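Local coordinates for neuraminidase (Influenza A virus, PDB 4GDI), which is a neuraminidase-like surface protein of a bat influenza virus, a calcium-binding homotetramer predicted to remove terminal sialic acid but with a diverged putative active site, at residues Glu198-Lys210 against Gly265-Ala277. Sequence-based numbering, arbitrary orientation.
With CA (calcium ion), chain R; NO3 (nitrate ion), chain B.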
loop_
_atom_site.group_PDB
_atom_site.type_symbol
_atom_site.label_atom_id
_atom_site.label_comp_id
_atom_site.label_asym_id
_atom_site.label_seq_id
_atom_site.Cartn_x
_atom_site.Cartn_y
_atom_site.Cartn_z
ATOM N N GLU A 198 35.749 -11.385 -7.864
ATOM C CA GLU A 198 34.728 -10.359 -7.662
ATOM C C GLU A 198 33.319 -10.948 -7.791
ATOM O O GLU A 198 33.134 -12.043 -8.326
ATOM C CB GLU A 198 34.867 -9.245 -8.712
ATOM C CG GLU A 198 36.260 -8.611 -8.809
ATOM C CD GLU A 198 36.628 -7.762 -7.611
ATOM O OE1 GLU A 198 35.728 -7.179 -6.963
ATOM O OE2 GLU A 198 37.837 -7.670 -7.320
ATOM N N TYR A 199 32.334 -10.188 -7.319
ATOM C CA TYR A 199 30.929 -10.480 -7.571
ATOM C C TYR A 199 30.485 -11.856 -7.061
ATOM O O TYR A 199 29.690 -12.537 -7.722
ATOM C CB TYR A 199 30.630 -10.423 -9.066
ATOM C CG TYR A 199 31.151 -9.218 -9.808
ATOM C CD1 TYR A 199 31.358 -8.005 -9.171
ATOM C CD2 TYR A 199 31.419 -9.298 -11.175
ATOM C CE1 TYR A 199 31.812 -6.893 -9.882
ATOM C CE2 TYR A 199 31.884 -8.202 -11.889
ATOM C CZ TYR A 199 32.072 -7.004 -11.238
ATOM O OH TYR A 199 32.529 -5.925 -11.949
ATOM N N SER A 200 30.988 -12.268 -5.900
ATOM C CA SER A 200 30.577 -13.535 -5.314
ATOM C C SER A 200 29.067 -13.641 -5.305
ATOM O O SER A 200 28.389 -12.742 -4.816
ATOM C CB SER A 200 31.061 -13.653 -3.861
ATOM O OG SER A 200 32.463 -13.714 -3.797
ATOM N N THR A 201 28.544 -14.761 -5.797
ATOM C CA THR A 201 27.149 -15.096 -5.620
ATOM C C THR A 201 27.100 -16.493 -5.005
ATOM O O THR A 201 27.780 -17.421 -5.461
ATOM C CB THR A 201 26.351 -14.988 -6.946
ATOM O OG1 THR A 201 24.990 -15.389 -6.752
ATOM C CG2 THR A 201 26.967 -15.869 -8.057
ATOM N N CYS A 202 26.309 -16.639 -3.946
ATOM C CA CYS A 202 26.457 -17.776 -3.036
ATOM C C CYS A 202 25.117 -18.405 -2.661
ATOM O O CYS A 202 24.059 -17.779 -2.796
ATOM C CB CYS A 202 27.108 -17.312 -1.722
ATOM S SG CYS A 202 28.654 -16.362 -1.822
ATOM N N TYR A 203 25.184 -19.637 -2.161
ATOM C CA TYR A 203 24.033 -20.303 -1.565
ATOM C C TYR A 203 24.576 -21.156 -0.433
ATOM O O TYR A 203 25.794 -21.303 -0.296
ATOM C CB TYR A 203 23.261 -21.146 -2.584
ATOM C CG TYR A 203 24.067 -22.265 -3.174
ATOM C CD1 TYR A 203 24.853 -22.058 -4.306
ATOM C CD2 TYR A 203 24.049 -23.535 -2.605
ATOM C CE1 TYR A 203 25.601 -23.087 -4.859
ATOM C CE2 TYR A 203 24.789 -24.575 -3.154
ATOM C CZ TYR A 203 25.566 -24.336 -4.277
ATOM O OH TYR A 203 26.305 -25.352 -4.812
ATOM N N THR A 204 23.685 -21.683 0.402
ATOM C CA THR A 204 24.109 -22.548 1.493
ATOM C C THR A 204 23.347 -23.876 1.507
ATOM O O THR A 204 22.162 -23.940 1.179
ATOM C CB THR A 204 23.945 -21.863 2.851
ATOM O OG1 THR A 204 24.432 -22.739 3.877
ATOM C CG2 THR A 204 22.492 -21.532 3.111
ATOM N N ILE A 205 24.056 -24.937 1.873
ATOM C CA ILE A 205 23.458 -26.265 1.996
ATOM C C ILE A 205 24.326 -27.126 2.906
ATOM O O ILE A 205 25.554 -27.016 2.865
ATOM C CB ILE A 205 23.318 -26.957 0.625
ATOM C CG1 ILE A 205 22.369 -28.160 0.720
ATOM C CG2 ILE A 205 24.677 -27.407 0.103
ATOM C CD1 ILE A 205 20.946 -27.800 1.133
ATOM N N ASN A 206 23.680 -28.007 3.679
ATOM C CA ASN A 206 24.274 -28.673 4.858
ATOM C C ASN A 206 25.490 -27.972 5.470
ATOM O O ASN A 206 26.609 -28.471 5.391
ATOM C CB ASN A 206 24.586 -30.173 4.626
ATOM C CG ASN A 206 24.626 -30.569 3.162
ATOM O OD1 ASN A 206 25.461 -30.083 2.398
ATOM N ND2 ASN A 206 23.744 -31.502 2.774
ATOM N N ASN A 207 25.248 -26.815 6.085
ATOM C CA ASN A 207 26.284 -26.060 6.804
ATOM C C ASN A 207 27.536 -25.620 6.000
ATOM O O ASN A 207 28.538 -25.195 6.580
ATOM C CB ASN A 207 26.700 -26.830 8.058
ATOM C CG ASN A 207 25.564 -26.947 9.071
ATOM O OD1 ASN A 207 25.367 -26.062 9.908
ATOM N ND2 ASN A 207 24.807 -28.038 8.988
ATOM N N LEU A 208 27.461 -25.695 4.675
ATOM C CA LEU A 208 28.514 -25.182 3.800
ATOM C C LEU A 208 28.012 -23.961 3.054
ATOM O O LEU A 208 26.816 -23.832 2.804
ATOM C CB LEU A 208 28.901 -26.230 2.756
ATOM C CG LEU A 208 29.589 -27.479 3.298
ATOM C CD1 LEU A 208 29.916 -28.430 2.159
ATOM C CD2 LEU A 208 30.846 -27.079 4.046
ATOM N N ILE A 209 28.927 -23.071 2.701
ATOM C CA ILE A 209 28.592 -21.929 1.878
ATOM C C ILE A 209 29.379 -22.148 0.589
ATOM O O ILE A 209 30.569 -22.436 0.630
ATOM C CB ILE A 209 28.991 -20.585 2.530
ATOM C CG1 ILE A 209 28.342 -20.402 3.919
ATOM C CG2 ILE A 209 28.601 -19.402 1.607
ATOM C CD1 ILE A 209 28.999 -21.199 5.032
ATOM N N LYS A 210 28.702 -22.050 -0.546
ATOM C CA LYS A 210 29.346 -22.217 -1.827
ATOM C C LYS A 210 29.079 -20.987 -2.670
ATOM O O LYS A 210 27.926 -20.562 -2.789
ATOM C CB LYS A 210 28.786 -23.465 -2.503
ATOM C CG LYS A 210 29.196 -24.740 -1.773
ATOM C CD LYS A 210 28.608 -25.960 -2.409
ATOM C CE LYS A 210 28.752 -27.177 -1.504
ATOM N NZ LYS A 210 28.039 -28.317 -2.128
ATOM N N GLY A 265 38.260 -8.888 -17.947
ATOM C CA GLY A 265 36.857 -8.512 -17.913
ATOM C C GLY A 265 35.975 -9.680 -17.484
ATOM O O GLY A 265 36.466 -10.757 -17.140
ATOM N N GLY A 266 34.666 -9.460 -17.499
ATOM C CA GLY A 266 33.729 -10.482 -17.107
ATOM C C GLY A 266 32.440 -9.907 -16.557
ATOM O O GLY A 266 32.228 -8.689 -16.536
ATOM N N ILE A 267 31.569 -10.802 -16.111
ATOM C CA ILE A 267 30.242 -10.421 -15.677
ATOM C C ILE A 267 29.762 -11.406 -14.608
ATOM O O ILE A 267 30.052 -12.596 -14.683
ATOM C CB ILE A 267 29.279 -10.370 -16.873
ATOM C CG1 ILE A 267 27.984 -9.654 -16.473
ATOM C CG2 ILE A 267 29.030 -11.771 -17.404
ATOM C CD1 ILE A 267 27.072 -9.295 -17.628
ATOM N N GLN A 268 29.082 -10.894 -13.580
ATOM C CA GLN A 268 28.593 -11.744 -12.487
ATOM C C GLN A 268 27.807 -12.931 -13.014
ATOM O O GLN A 268 26.923 -12.781 -13.866
ATOM C CB GLN A 268 27.702 -10.923 -11.549
ATOM C CG GLN A 268 27.309 -11.631 -10.250
ATOM C CD GLN A 268 26.863 -10.633 -9.186
ATOM O OE1 GLN A 268 26.389 -9.546 -9.508
ATOM N NE2 GLN A 268 27.030 -10.996 -7.928
ATOM N N GLY A 269 28.127 -14.112 -12.494
ATOM C CA GLY A 269 27.446 -15.334 -12.871
ATOM C C GLY A 269 27.638 -16.452 -11.853
ATOM O O GLY A 269 28.363 -16.296 -10.877
ATOM N N PHE A 270 26.999 -17.589 -12.103
ATOM C CA PHE A 270 26.926 -18.661 -11.116
ATOM C C PHE A 270 27.157 -20.053 -11.705
ATOM O O PHE A 270 26.899 -20.287 -12.888
ATOM C CB PHE A 270 25.549 -18.638 -10.440
ATOM C CG PHE A 270 24.403 -19.016 -11.354
ATOM C CD1 PHE A 270 24.031 -20.335 -11.505
ATOM C CD2 PHE A 270 23.686 -18.045 -12.044
ATOM C CE1 PHE A 270 22.966 -20.688 -12.331
ATOM C CE2 PHE A 270 22.617 -18.389 -12.871
ATOM C CZ PHE A 270 22.264 -19.710 -13.021
ATOM N N ILE A 271 27.637 -20.950 -10.847
ATOM C CA ILE A 271 27.738 -22.393 -11.114
ATOM C C ILE A 271 27.150 -23.110 -9.899
ATOM O O ILE A 271 27.585 -22.869 -8.774
ATOM C CB ILE A 271 29.214 -22.832 -11.297
ATOM C CG1 ILE A 271 29.797 -22.226 -12.583
ATOM C CG2 ILE A 271 29.349 -24.362 -11.286
ATOM C CD1 ILE A 271 31.207 -22.667 -12.892
ATOM N N LEU A 272 26.145 -23.955 -10.102
ATOM C CA LEU A 272 25.641 -24.780 -9.008
ATOM C C LEU A 272 26.632 -25.899 -8.738
ATOM O O LEU A 272 26.733 -26.856 -9.502
ATOM C CB LEU A 272 24.264 -25.352 -9.325
ATOM C CG LEU A 272 23.526 -26.040 -8.172
ATOM C CD1 LEU A 272 23.269 -25.072 -7.041
ATOM C CD2 LEU A 272 22.202 -26.630 -8.654
ATOM N N ASP A 273 27.335 -25.767 -7.621
ATOM C CA ASP A 273 28.493 -26.587 -7.301
ATOM C C ASP A 273 28.061 -27.791 -6.458
ATOM O O ASP A 273 28.357 -27.876 -5.269
ATOM C CB ASP A 273 29.519 -25.715 -6.574
ATOM C CG ASP A 273 30.784 -26.458 -6.209
ATOM O OD1 ASP A 273 31.017 -27.582 -6.720
ATOM O OD2 ASP A 273 31.551 -25.894 -5.402
ATOM N N GLU A 274 27.349 -28.699 -7.123
ATOM C CA GLU A 274 26.848 -29.931 -6.538
ATOM C C GLU A 274 27.177 -31.119 -7.464
ATOM O O GLU A 274 27.947 -30.999 -8.412
ATOM C CB GLU A 274 25.333 -29.815 -6.355
ATOM C CG GLU A 274 24.915 -28.614 -5.525
ATOM C CD GLU A 274 25.334 -28.760 -4.075
ATOM O OE1 GLU A 274 25.307 -29.912 -3.593
ATOM O OE2 GLU A 274 25.696 -27.750 -3.423
ATOM N N LYS A 275 26.584 -32.264 -7.173
ATOM C CA LYS A 275 26.652 -33.414 -8.057
ATOM C C LYS A 275 25.234 -33.922 -8.261
ATOM O O LYS A 275 24.646 -34.485 -7.344
ATOM C CB LYS A 275 27.498 -34.525 -7.440
ATOM C CG LYS A 275 28.983 -34.220 -7.363
ATOM C CD LYS A 275 29.772 -35.487 -7.049
ATOM C CE LYS A 275 31.201 -35.156 -6.665
ATOM N NZ LYS A 275 31.713 -36.086 -5.617
ATOM N N PRO A 276 24.666 -33.712 -9.454
ATOM C CA PRO A 276 25.221 -33.009 -10.615
ATOM C C PRO A 276 25.451 -31.527 -10.380
ATOM O O PRO A 276 24.785 -30.920 -9.536
ATOM C CB PRO A 276 24.117 -33.158 -11.666
ATOM C CG PRO A 276 23.350 -34.362 -11.247
ATOM C CD PRO A 276 23.349 -34.294 -9.757
ATOM N N ALA A 277 26.380 -30.960 -11.143
ATOM C CA ALA A 277 26.580 -29.524 -11.175
ATOM C C ALA A 277 25.765 -28.936 -12.312
ATOM O O ALA A 277 25.363 -29.651 -13.228
ATOM C CB ALA A 277 28.047 -29.208 -11.382
HETATM CA CA CA R . 37.014 -13.026 -16.881
HETATM N N NO3 B . 28.807 -6.924 -12.281
HETATM O O1 NO3 B . 28.155 -7.389 -11.130
HETATM O O2 NO3 B . 29.246 -5.589 -12.344
HETATM O O3 NO3 B . 29.016 -7.789 -13.360
HETATM O O HOH W 1 30.149 -14.091 -9.886
HETATM O O HOH W 2 36.563 -13.362 -19.236
#
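Tyr203 and Lys210 converge on Glu274, a compact example of how a hairpin can fix an irregular connection with a few polar side chains. Followed outward from CB, Tyr203 first takes its ring into the crowded position between backbone N and carbonyl carbon (chi1 62°), which aims it at 265-277. One face of the ring carries CB of Lys210, its cross-strand partner in the hairpin. Over the opposite face CE1 and CZ meet CD1 of Leu272, whose methyl sits 4.1 Å from the centroid of the Tyr203 ring in a CH-pi contact. CE2 and CZ pass close to Glu274 OE2, which lies at the ring edge and in its plane. The hydroxyl ends the chain: Tyr203 OH donates to Glu274 OE2 at 2.8 Å, on the anti lone pair, and accepts a weak bond from Asp273 N at 3.0 Å.

Lys210 reaches the same carboxylate with an extended chain. Its NZ forms a salt bridge to Glu274 OE2 at 2.7 Å, approaching 44° out of the carboxylate plane, and also donates to Asp273 O at 3.2 Å. A single oxygen thus accepts from two donors, and the nearby ammonium probably favours the ionised carboxylate.

At the other end, Gln268 NE2 makes a weak bond to Tyr199 O and a hydrogen bond to Pro148 O, the stronger partner. A nitrate, probably from the crystallisation liquor, lies over one face of the Tyr199 ring, and its O3 accepts a hydrogen bond from Gln268 N at 3.1 Å.

In the beta-propeller, 200-205 is an outermost strand of one four-stranded antiparallel sheet, and 265-277 leads from the calcium ligand Gly265 towards strand 277-281. Asp273 is salt-bridged to Arg226 on strand 224-228 of that sheet, while Phe270 and Leu272 pack on strand 317-324 of another.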